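Local coordinates for 5-cytosine DNA methyltransferase (Entamoeba histolytica, PDB 3QV2), which probably transfers a methyl group from S-adenosyl-L-methionine to carbon 5 of cytosine in tRNA or DNA, as a Dnmt2-type member of the C5-methyltransferase family, at residues P123-I128 with F322-E327; G219-I224 with I242-G247. All coordinates share one frame; numbering follows the deposited sequence.

Interaction 1 (P123-I128 with F322-E327). With SO4 (sulfate ion), chain D.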
loop_
_atom_site.group_PDB
_atom_site.type_symbol
_atom_site.label_atom_id
_atom_site.label_comp_id
_atom_site.label_asym_id
_atom_site.label_seq_id
_atom_site.Cartn_x
_atom_site.Cartn_y
_atom_site.Cartn_z
ATOM N N PRO A 123 0.968 -20.063 9.868
ATOM C CA PRO A 123 0.320 -19.678 8.610
ATOM C C PRO A 123 1.083 -20.246 7.421
ATOM O O PRO A 123 2.303 -20.100 7.351
ATOM C CB PRO A 123 0.403 -18.146 8.621
ATOM C CG PRO A 123 1.461 -17.814 9.627
ATOM C CD PRO A 123 1.379 -18.892 10.658
ATOM N N LYS A 124 0.374 -20.898 6.507
ATOM C CA LYS A 124 1.014 -21.525 5.355
ATOM C C LYS A 124 1.478 -20.501 4.320
ATOM O O LYS A 124 2.293 -20.813 3.454
ATOM C CB LYS A 124 0.076 -22.549 4.712
ATOM C CG LYS A 124 -0.316 -23.687 5.643
ATOM C CD LYS A 124 -1.289 -24.645 4.977
ATOM C CE LYS A 124 -1.690 -25.766 5.922
ATOM N NZ LYS A 124 -2.292 -25.237 7.178
ATOM N N HIS A 125 0.955 -19.282 4.416
ATOM C CA HIS A 125 1.360 -18.202 3.523
ATOM C C HIS A 125 1.460 -16.883 4.278
ATOM O O HIS A 125 0.583 -16.543 5.073
ATOM C CB HIS A 125 0.381 -18.059 2.354
ATOM C CG HIS A 125 0.327 -19.260 1.460
ATOM N ND1 HIS A 125 -0.477 -20.347 1.724
ATOM C CD2 HIS A 125 0.980 -19.544 0.310
ATOM C CE1 HIS A 125 -0.318 -21.250 0.773
ATOM N NE2 HIS A 125 0.562 -20.789 -0.097
ATOM N N ILE A 126 2.540 -16.147 4.030
ATOM C CA ILE A 126 2.734 -14.828 4.620
ATOM C C ILE A 126 3.123 -13.821 3.546
ATOM O O ILE A 126 3.979 -14.096 2.705
ATOM C CB ILE A 126 3.832 -14.836 5.695
ATOM C CG1 ILE A 126 3.531 -15.878 6.772
ATOM C CG2 ILE A 126 3.980 -13.452 6.314
ATOM C CD1 ILE A 126 4.555 -15.907 7.880
ATOM N N PHE A 127 2.492 -12.653 3.582
ATOM C CA PHE A 127 2.818 -11.587 2.646
ATOM C C PHE A 127 3.088 -10.288 3.396
ATOM O O PHE A 127 2.246 -9.812 4.157
ATOM C CB PHE A 127 1.688 -11.390 1.634
ATOM C CG PHE A 127 2.034 -10.450 0.516
ATOM C CD1 PHE A 127 2.482 -10.935 -0.701
ATOM C CD2 PHE A 127 1.916 -9.081 0.682
ATOM C CE1 PHE A 127 2.802 -10.074 -1.733
ATOM C CE2 PHE A 127 2.236 -8.214 -0.344
ATOM C CZ PHE A 127 2.679 -8.711 -1.554
ATOM N N ILE A 128 4.271 -9.723 3.184
ATOM C CA ILE A 128 4.645 -8.476 3.835
ATOM C C ILE A 128 4.893 -7.382 2.808
ATOM O O ILE A 128 5.496 -7.622 1.764
ATOM C CB ILE A 128 5.910 -8.644 4.696
ATOM C CG1 ILE A 128 5.809 -9.908 5.551
ATOM C CG2 ILE A 128 6.128 -7.416 5.568
ATOM C CD1 ILE A 128 7.039 -10.177 6.393
ATOM N N PHE A 322 0.811 -17.776 -3.816
ATOM C CA PHE A 322 -0.170 -18.845 -3.657
ATOM C C PHE A 322 -0.159 -19.858 -4.803
ATOM O O PHE A 322 -1.088 -20.655 -4.936
ATOM C CB PHE A 322 -1.579 -18.261 -3.517
ATOM C CG PHE A 322 -1.832 -17.586 -2.200
ATOM C CD1 PHE A 322 -2.284 -18.314 -1.112
ATOM C CD2 PHE A 322 -1.631 -16.223 -2.050
ATOM C CE1 PHE A 322 -2.523 -17.699 0.101
ATOM C CE2 PHE A 322 -1.871 -15.603 -0.838
ATOM C CZ PHE A 322 -2.317 -16.342 0.239
ATOM N N ASP A 323 0.887 -19.837 -5.622
ATOM C CA ASP A 323 0.938 -20.711 -6.792
ATOM C C ASP A 323 1.151 -22.178 -6.418
ATOM O O ASP A 323 1.232 -23.045 -7.288
ATOM C CB ASP A 323 2.003 -20.239 -7.787
ATOM C CG ASP A 323 3.404 -20.676 -7.405
ATOM O OD1 ASP A 323 3.621 -21.065 -6.241
ATOM O OD2 ASP A 323 4.294 -20.620 -8.279
ATOM N N ASP A 324 1.240 -22.450 -5.120
ATOM C CA ASP A 324 1.371 -23.819 -4.637
ATOM C C ASP A 324 -0.002 -24.420 -4.343
ATOM O O ASP A 324 -0.109 -25.582 -3.951
ATOM C CB ASP A 324 2.253 -23.872 -3.386
ATOM C CG ASP A 324 1.665 -23.098 -2.220
ATOM O OD1 ASP A 324 0.935 -22.117 -2.464
ATOM O OD2 ASP A 324 1.932 -23.470 -1.057
ATOM N N LEU A 325 -1.048 -23.622 -4.542
ATOM C CA LEU A 325 -2.413 -24.053 -4.248
ATOM C C LEU A 325 -3.170 -24.518 -5.493
ATOM O O LEU A 325 -4.335 -24.909 -5.405
ATOM C CB LEU A 325 -3.195 -22.933 -3.550
ATOM C CG LEU A 325 -2.762 -22.524 -2.140
ATOM C CD1 LEU A 325 -3.797 -21.599 -1.518
ATOM C CD2 LEU A 325 -2.532 -23.743 -1.259
ATOM N N LYS A 326 -2.512 -24.477 -6.647
ATOM C CA LYS A 326 -3.156 -24.877 -7.894
ATOM C C LYS A 326 -2.609 -26.201 -8.435
ATOM O O LYS A 326 -1.844 -26.889 -7.756
ATOM C CB LYS A 326 -3.029 -23.771 -8.948
ATOM C CG LYS A 326 -1.626 -23.581 -9.507
ATOM C CD LYS A 326 -1.628 -22.546 -10.624
ATOM C CE LYS A 326 -0.296 -22.501 -11.365
ATOM N NZ LYS A 326 0.807 -21.908 -10.557
ATOM N N GLU A 327 -3.015 -26.548 -9.653
ATOM C CA GLU A 327 -2.558 -27.766 -10.320
ATOM C C GLU A 327 -3.002 -29.025 -9.581
ATOM O O GLU A 327 -2.651 -30.145 -9.957
ATOM C CB GLU A 327 -1.034 -27.752 -10.482
ATOM C CG GLU A 327 -0.507 -26.525 -11.211
ATOM C CD GLU A 327 0.999 -26.389 -11.116
ATOM O OE1 GLU A 327 1.649 -27.311 -10.581
ATOM O OE2 GLU A 327 1.539 -25.359 -11.575
ATOM O OXT GLU A 327 -3.719 -28.955 -8.586
HETATM S S SO4 D . -5.885 -25.056 7.177
HETATM O O1 SO4 D . -6.087 -23.978 8.140
HETATM O O2 SO4 D . -5.032 -24.601 6.083
HETATM O O3 SO4 D . -5.246 -26.182 7.854
HETATM O O4 SO4 D . -7.178 -25.469 6.638
HETATM O O HOH W 1 2.535 -23.068 1.767
#
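His-125 and Phe-322 stack in an offset fashion where the C-terminal tail meets the start of strand 125-130, a central strand of the Rossmann-like sheet of this class I methyltransferase. Ring centroids lie 4.4 Å apart and the planes are tilted by 24°. CD1 of Phe-322 lies over the centre of the imidazole and its CE1 is 3.5 Å from CG of His-125, with CZ running on to CB. With CG of His-125 anti to its carbonyl carbon (chi1 -63°), the imidazole reaches across to the tail, its NE2 foremost. Phe-322 comes just after helix 311-321 and opens a type I turn that runs to Leu-325; this turn brings Asp-324 round to the imidazole edge. There NE2 of His-125 donates to the syn lone pair of OD1 of Asp-324, a nearly straight bond of 2.7 Å with the oxygen close to the ring plane. The carboxylate stands steeply to the imidazole, the planes 70° apart. Stack and bond together fix the ring's rotation, and the carboxylate probably favours a proton on NE2. Thr-180 binds OD2 of Asp-324, and Arg-178 forms a salt bridge with neighbouring Asp-323. Over the other imidazole face, toward its rim, lies a water that donates to OD2 of Asp-324 at 2.9 Å and to the carbonyl O of Lys-124 at 2.8 Å.

Interaction 2 (G219-I224 with I242-G247)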
loop_
_atom_site.group_PDB
_atom_site.type_symbol
_atom_site.label_atom_id
_atom_site.label_comp_id
_atom_site.label_asym_id
_atom_site.label_seq_id
_atom_site.Cartn_x
_atom_site.Cartn_y
_atom_site.Cartn_z
ATOM N N GLY A 219 5.037 26.899 -7.021
ATOM C CA GLY A 219 4.601 26.248 -8.244
ATOM C C GLY A 219 5.700 25.476 -8.950
ATOM O O GLY A 219 5.444 24.437 -9.561
ATOM N N MET A 220 6.925 25.981 -8.864
ATOM C CA MET A 220 8.062 25.370 -9.547
ATOM C C MET A 220 8.540 24.090 -8.863
ATOM O O MET A 220 9.346 23.345 -9.420
ATOM C CB MET A 220 9.215 26.371 -9.659
ATOM C CG MET A 220 8.903 27.576 -10.531
ATOM S SD MET A 220 8.696 27.134 -12.268
ATOM C CE MET A 220 10.353 26.590 -12.676
ATOM N N LEU A 221 8.044 23.837 -7.658
ATOM C CA LEU A 221 8.451 22.657 -6.903
ATOM C C LEU A 221 7.567 21.453 -7.211
ATOM O O LEU A 221 7.951 20.310 -6.966
ATOM C CB LEU A 221 8.440 22.947 -5.401
ATOM C CG LEU A 221 9.345 24.093 -4.944
ATOM C CD1 LEU A 221 9.230 24.311 -3.443
ATOM C CD2 LEU A 221 10.789 23.825 -5.341
ATOM N N PHE A 222 6.380 21.715 -7.749
ATOM C CA PHE A 222 5.450 20.650 -8.103
ATOM C C PHE A 222 5.990 19.773 -9.226
ATOM O O PHE A 222 6.643 20.261 -10.147
ATOM C CB PHE A 222 4.105 21.233 -8.541
ATOM C CG PHE A 222 3.217 21.648 -7.403
ATOM C CD1 PHE A 222 2.615 20.697 -6.596
ATOM C CD2 PHE A 222 2.963 22.987 -7.156
ATOM C CE1 PHE A 222 1.788 21.073 -5.552
ATOM C CE2 PHE A 222 2.138 23.370 -6.115
ATOM C CZ PHE A 222 1.551 22.411 -5.313
ATOM N N ASP A 223 5.715 18.476 -9.142
ATOM C CA ASP A 223 5.900 17.594 -10.284
ATOM C C ASP A 223 4.582 17.572 -11.043
ATOM O O ASP A 223 3.573 17.081 -10.537
ATOM C CB ASP A 223 6.282 16.184 -9.835
ATOM C CG ASP A 223 6.488 15.240 -11.003
ATOM O OD1 ASP A 223 7.642 15.098 -11.459
ATOM O OD2 ASP A 223 5.493 14.647 -11.471
ATOM N N ILE A 224 4.584 18.121 -12.253
ATOM C CA ILE A 224 3.348 18.296 -13.009
ATOM C C ILE A 224 3.244 17.325 -14.181
ATOM O O ILE A 224 4.217 17.098 -14.901
ATOM C CB ILE A 224 3.210 19.740 -13.527
ATOM C CG1 ILE A 224 3.442 20.736 -12.390
ATOM C CG2 ILE A 224 1.845 19.954 -14.158
ATOM C CD1 ILE A 224 3.308 22.183 -12.810
ATOM N N ILE A 242 1.622 19.179 1.950
ATOM C CA ILE A 242 3.012 19.515 1.666
ATOM C C ILE A 242 3.254 19.381 0.170
ATOM O O ILE A 242 2.842 18.399 -0.446
ATOM C CB ILE A 242 3.995 18.606 2.430
ATOM C CG1 ILE A 242 4.061 19.005 3.907
ATOM C CG2 ILE A 242 5.384 18.684 1.817
ATOM C CD1 ILE A 242 2.799 18.706 4.685
ATOM N N VAL A 243 3.920 20.373 -0.411
ATOM C CA VAL A 243 4.116 20.426 -1.855
ATOM C C VAL A 243 5.042 19.328 -2.383
ATOM O O VAL A 243 4.669 18.573 -3.281
ATOM C CB VAL A 243 4.660 21.803 -2.296
ATOM C CG1 VAL A 243 5.007 21.788 -3.777
ATOM C CG2 VAL A 243 3.647 22.897 -1.987
ATOM N N GLU A 244 6.243 19.241 -1.821
ATOM C CA GLU A 244 7.276 18.359 -2.359
ATOM C C GLU A 244 7.186 16.914 -1.873
ATOM O O GLU A 244 6.971 16.654 -0.691
ATOM C CB GLU A 244 8.666 18.920 -2.047
ATOM C CG GLU A 244 8.892 20.332 -2.555
ATOM C CD GLU A 244 10.279 20.851 -2.231
ATOM O OE1 GLU A 244 11.253 20.371 -2.849
ATOM O OE2 GLU A 244 10.396 21.736 -1.357
ATOM N N GLY A 245 7.355 15.980 -2.806
ATOM C CA GLY A 245 7.491 14.569 -2.483
ATOM C C GLY A 245 6.244 13.871 -1.976
ATOM O O GLY A 245 6.327 12.767 -1.435
ATOM N N THR A 246 5.086 14.498 -2.151
ATOM C CA THR A 246 3.837 13.913 -1.670
ATOM C C THR A 246 2.921 13.486 -2.812
ATOM O O THR A 246 1.860 12.907 -2.581
ATOM C CB THR A 246 3.076 14.876 -0.744
ATOM O OG1 THR A 246 2.630 16.013 -1.493
ATOM C CG2 THR A 246 3.974 15.334 0.393
ATOM N N GLY A 247 3.333 13.780 -4.042
ATOM C CA GLY A 247 2.563 13.400 -5.211
ATOM C C GLY A 247 2.541 14.465 -6.292
ATOM O O GLY A 247 2.738 15.649 -6.018
HETATM O O HOH W 2 4.896 17.450 -6.625
#
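Val-243 sets its CG1 methyl squarely over one face of the Phe-222 ring, 3.7 Å from the centroid and 9° off the ring normal, a CH-pi contact in which all six ring carbons lie at similar range. CG1 stands anti to the backbone N of Val-243 (chi1 174°), which carries it over the ring, and the same methyl touches CB of Leu-221 at 4.0 Å. Beside this pair the leucine meets the aliphatic part of Glu-244: CB of Leu-221 is 3.9 Å from CG of Glu-244, while CD1 of Leu-221 lies against the carboxylate end. Further along, a water joins the two backbones, accepting from N of Asp-223 (2.8 Å) and donating to O of Gly-247 (2.9 Å). The loop that presents Val-243 is tied back on itself, OG1 of Thr-246 donating to O of Ile-242 at 2.6 Å. Asp-223 hydrogen-bonds through OD2 to OG of Ser-248 and through its backbone to Ile-249. The contact lies at the surface, where the link from helix 212-218 to strand 224-226 meets the loop leading into strand 249-251, which pairs in parallel with 224-226; Val-243 also rests on Leu-214 and Lys-218 of the helix.

In the fold
The two contacts lie on opposite sides of the chain's centre, about 39 Å apart between their own centres, and share no helix or strand. Interaction 1 is partly buried and brings together distant parts of the sequence: the turn after helix 311-321 packs against the start of strand 125-130 in the main six-stranded sheet, and Phe-127 of that strand packs on the same helix. Interaction 2 is a surface contact between loops much closer in sequence, beside a two-stranded parallel sheet. Interaction 1 combines aromatic stacking with a direct histidine-carboxylate bond; interaction 2 is mainly apolar, methyl on aromatic face, its polar link passing through a water. Both lie away from the S-adenosyl-L-homocysteine site and the predicted catalytic Cys-86.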